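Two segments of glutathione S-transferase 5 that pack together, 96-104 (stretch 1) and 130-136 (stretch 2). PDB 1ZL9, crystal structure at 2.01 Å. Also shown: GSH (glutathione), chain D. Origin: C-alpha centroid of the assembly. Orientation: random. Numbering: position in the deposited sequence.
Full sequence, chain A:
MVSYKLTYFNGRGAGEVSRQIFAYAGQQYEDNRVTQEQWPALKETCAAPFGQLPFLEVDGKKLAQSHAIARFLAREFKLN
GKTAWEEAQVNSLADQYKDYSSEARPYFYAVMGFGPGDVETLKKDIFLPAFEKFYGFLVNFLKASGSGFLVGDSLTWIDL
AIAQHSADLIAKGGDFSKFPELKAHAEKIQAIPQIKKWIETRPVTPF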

# COMPACT_ATOMS: atom_id res chain seq x y z
N GLN A 96 5.05 4.82 -2.34
CA GLN A 96 6.04 5.72 -1.75
C GLN A 96 5.32 6.88 -1.04
O GLN A 96 5.78 7.41 -0.07
CB GLN A 96 7.01 6.27 -2.81
CG GLN A 96 8.19 7.04 -2.25
CD GLN A 96 9.11 6.25 -1.40
OE1 GLN A 96 9.78 6.83 -0.52
NE2 GLN A 96 9.20 4.98 -1.64
N TYR A 97 4.20 7.33 -1.60
CA TYR A 97 3.34 8.32 -0.97
C TYR A 97 2.79 7.86 0.41
O TYR A 97 2.74 8.63 1.37
CB TYR A 97 2.19 8.65 -1.94
CG TYR A 97 1.19 9.63 -1.39
CD1 TYR A 97 1.61 10.85 -0.87
CD2 TYR A 97 -0.17 9.42 -1.51
CE1 TYR A 97 0.72 11.75 -0.35
CE2 TYR A 97 -1.12 10.41 -1.02
CZ TYR A 97 -0.62 11.57 -0.44
OH TYR A 97 -1.44 12.58 0.07
N LYS A 98 2.39 6.62 0.52
CA LYS A 98 2.08 6.03 1.82
C LYS A 98 3.23 6.09 2.79
O LYS A 98 3.00 6.36 3.95
CB LYS A 98 1.72 4.55 1.71
CG LYS A 98 0.35 4.18 1.80
CD LYS A 98 0.22 2.66 2.16
CE LYS A 98 -1.10 2.06 1.63
NZ LYS A 98 -2.27 2.46 2.44
N ASP A 99 4.46 5.76 2.35
CA ASP A 99 5.65 5.86 3.21
C ASP A 99 5.89 7.31 3.68
O ASP A 99 6.16 7.55 4.82
CB ASP A 99 6.89 5.34 2.49
CG ASP A 99 6.86 3.84 2.24
OD1 ASP A 99 6.01 3.14 2.85
OD2 ASP A 99 7.71 3.27 1.48
N TYR A 100 5.75 8.29 2.79
CA TYR A 100 5.87 9.68 3.14
C TYR A 100 4.81 10.01 4.18
O TYR A 100 5.10 10.65 5.19
CB TYR A 100 5.65 10.56 1.90
CG TYR A 100 5.15 11.96 2.14
CD1 TYR A 100 5.96 12.91 2.75
CD2 TYR A 100 3.88 12.37 1.73
CE1 TYR A 100 5.46 14.24 2.98
CE2 TYR A 100 3.41 13.66 1.93
CZ TYR A 100 4.21 14.59 2.53
OH TYR A 100 3.77 15.89 2.72
N SER A 101 3.58 9.61 3.91
CA SER A 101 2.49 9.94 4.82
C SER A 101 2.74 9.34 6.20
O SER A 101 2.37 9.96 7.22
CB SER A 101 1.13 9.49 4.29
OG SER A 101 0.98 9.97 2.97
N SER A 102 3.36 8.16 6.25
CA SER A 102 3.70 7.53 7.53
C SER A 102 4.77 8.29 8.23
O SER A 102 4.67 8.44 9.46
CB SER A 102 4.21 6.07 7.47
OG SER A 102 3.25 5.28 6.87
N GLU A 103 5.76 8.80 7.50
CA GLU A 103 6.82 9.53 8.13
C GLU A 103 6.30 10.86 8.67
O GLU A 103 6.75 11.33 9.74
CB GLU A 103 7.98 9.85 7.16
CG GLU A 103 8.75 8.61 6.69
CD GLU A 103 9.80 8.92 5.58
OE1 GLU A 103 10.34 7.89 5.06
OE2 GLU A 103 10.06 10.14 5.21
N ALA A 104 5.41 11.51 7.90
CA ALA A 104 4.89 12.80 8.30
C ALA A 104 3.78 12.76 9.33
O ALA A 104 3.38 13.81 9.86
CB ALA A 104 4.38 13.56 7.10
N ALA A 130 10.72 14.83 5.59
CA ALA A 130 9.91 13.86 4.84
C ALA A 130 9.41 14.41 3.47
O ALA A 130 9.43 13.71 2.42
CB ALA A 130 8.75 13.42 5.68
N PHE A 131 8.89 15.61 3.56
CA PHE A 131 8.34 16.35 2.47
C PHE A 131 9.40 16.58 1.42
O PHE A 131 9.15 16.38 0.27
CB PHE A 131 7.83 17.72 2.96
CG PHE A 131 7.43 18.64 1.87
CD1 PHE A 131 6.23 18.46 1.19
CD2 PHE A 131 8.24 19.74 1.56
CE1 PHE A 131 5.87 19.32 0.17
CE2 PHE A 131 7.91 20.62 0.57
CZ PHE A 131 6.68 20.39 -0.15
N GLU A 132 10.57 17.00 1.83
CA GLU A 132 11.64 17.32 0.87
C GLU A 132 12.17 16.05 0.18
O GLU A 132 12.44 16.03 -1.03
CB GLU A 132 12.75 18.10 1.58
CG GLU A 132 12.21 19.50 1.89
CD GLU A 132 13.20 20.50 2.49
OE1 GLU A 132 14.37 20.14 2.69
OE2 GLU A 132 12.75 21.66 2.75
N LYS A 133 12.23 14.96 0.91
CA LYS A 133 12.64 13.70 0.29
C LYS A 133 11.62 13.24 -0.76
O LYS A 133 11.96 12.92 -1.88
CB LYS A 133 12.81 12.67 1.38
CG LYS A 133 13.00 11.24 0.93
CD LYS A 133 13.43 10.34 2.12
CE LYS A 133 12.70 8.99 2.20
NZ LYS A 133 12.27 8.63 3.70
N PHE A 134 10.34 13.24 -0.38
CA PHE A 134 9.34 12.68 -1.21
C PHE A 134 9.06 13.55 -2.41
O PHE A 134 8.90 13.05 -3.49
CB PHE A 134 8.02 12.46 -0.40
CG PHE A 134 6.89 11.95 -1.26
CD1 PHE A 134 5.74 12.71 -1.46
CD2 PHE A 134 7.04 10.74 -1.95
CE1 PHE A 134 4.71 12.23 -2.27
CE2 PHE A 134 5.98 10.25 -2.76
CZ PHE A 134 4.84 11.06 -2.94
N TYR A 135 9.02 14.88 -2.21
CA TYR A 135 8.78 15.81 -3.32
C TYR A 135 9.95 15.77 -4.33
O TYR A 135 9.76 15.96 -5.51
CB TYR A 135 8.41 17.20 -2.79
CG TYR A 135 6.91 17.29 -2.61
CD1 TYR A 135 6.25 16.48 -1.66
CD2 TYR A 135 6.14 18.15 -3.41
CE1 TYR A 135 4.83 16.48 -1.55
CE2 TYR A 135 4.75 18.16 -3.34
CZ TYR A 135 4.08 17.33 -2.40
OH TYR A 135 2.68 17.37 -2.31
N GLY A 136 11.14 15.43 -3.90
CA GLY A 136 12.25 15.26 -4.84
C GLY A 136 11.99 14.05 -5.72
O GLY A 136 12.24 14.10 -6.93
N1 GSH D . 7.54 0.67 1.18
CA1 GSH D . 8.77 -0.01 0.96
C1 GSH D . 8.59 -1.28 0.23
O11 GSH D . 9.36 -1.85 -0.77
O12 GSH D . 7.55 -2.04 0.56
CB1 GSH D . 9.76 -0.06 2.05
CG1 GSH D . 11.15 -0.27 1.43
CD1 GSH D . 12.22 -0.39 2.51
OE1 GSH D . 11.92 0.02 3.75
N2 GSH D . 13.41 -0.89 2.22
CA2 GSH D . 14.47 -1.10 3.20
C2 GSH D . 15.78 -0.54 2.75
O2 GSH D . 16.17 -0.74 1.46
CB2 GSH D . 14.61 -2.59 3.39
SG2 GSH D . 15.88 -2.92 4.63
N3 GSH D . 16.58 0.08 3.59
CA3 GSH D . 17.92 0.48 3.26
C3 GSH D . 18.08 1.96 3.04
O31 GSH D . 16.98 2.82 3.16
O32 GSH D . 19.24 2.47 2.71
O HOH W 1 9.22 11.00 2.74

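Two helical segments of glutathione S-transferase 5, each part of a longer helix, lie side by side and run in nearly opposite directions, with an angle of 171° between their N-to-C axes and a closest axial approach of 9.6 Å. The backbones come nearest where Tyr 100 faces Ala 130, CA to CA 6.1 Å; the CA-to-CB bonds of both residues point toward the opposite helix. Together the segments bury 457 Å² between them. Within each helix the usual i to i+4 ladder holds, for example Tyr 100 N to Gln 96 O at 3.0 Å and Phe 134 N to Ala 130 O at 3.0 Å. The side chain of Ser 101 also turns back on its own helix, its OG donating to Tyr 97 O at 2.7 Å.

Apolar and aromatic contacts form the centre of the interface, and Phe 134 has the largest area covered by the opposing segment. Its ring lies against Gln 96, Tyr 97 and Tyr 100, residues on successive turns or neighbouring positions of the first helix. Tyr 100 CB sits over one face of this ring, 4.1 Å from its centroid and 28° off the ring normal, a CH-pi contact in which an aliphatic carbon packs against the pi cloud. The Tyr 100 and Phe 134 rings are near parallel, at 13°, but slid apart, with centroids separated by 5.0 Å, so they barely overlap. Tyr 97 makes a looser version of the same arrangement: its plane is 26° from that of Phe 134, the centroids are 5.8 Å apart, and Tyr 97 CD1 meets Phe 134 CE1 at 3.7 Å. Beside them, the aliphatic part of Gln 96 adds packing, with its CG 3.9 Å from Phe 134 CD2.

Tyr 100, with chi1 in the t well, reaches across to the second helix. Its ring packs on the Ala 130 methyl, CD1 to CB 4.1 Å, and on Phe 131, where Tyr 100 CE1 lies 3.6 Å from Phe 131 CA and 4.2 Å from its CB. The hydroxyl OH of Tyr 100 arrives at the edge of the Phe 131 ring, 3.9 Å from CD1.

Charge pairing joins the helices beside this apolar centre. Lys 133 NZ donates to Glu 103 OE1 in a very short hydrogen bond of 2.5 Å that is also a salt bridge, so opposite charges reinforce the directional contact. Glu 103 OE2 lies 3.6 Å from Ala 130 CB, bringing the carboxylate close to the second backbone.

A water completes the polar contacts. It donates to Glu 103 OE2 and to Ala 130 O, each 2.7 Å from the water O, linking the carboxylate to a carbonyl that also accepts from Phe 134 N within its helix.

Asp 99 makes no contact with the second helix; its OD2 instead accepts a 2.6 Å hydrogen bond from N1 of glutathione, the substrate named by the enzyme.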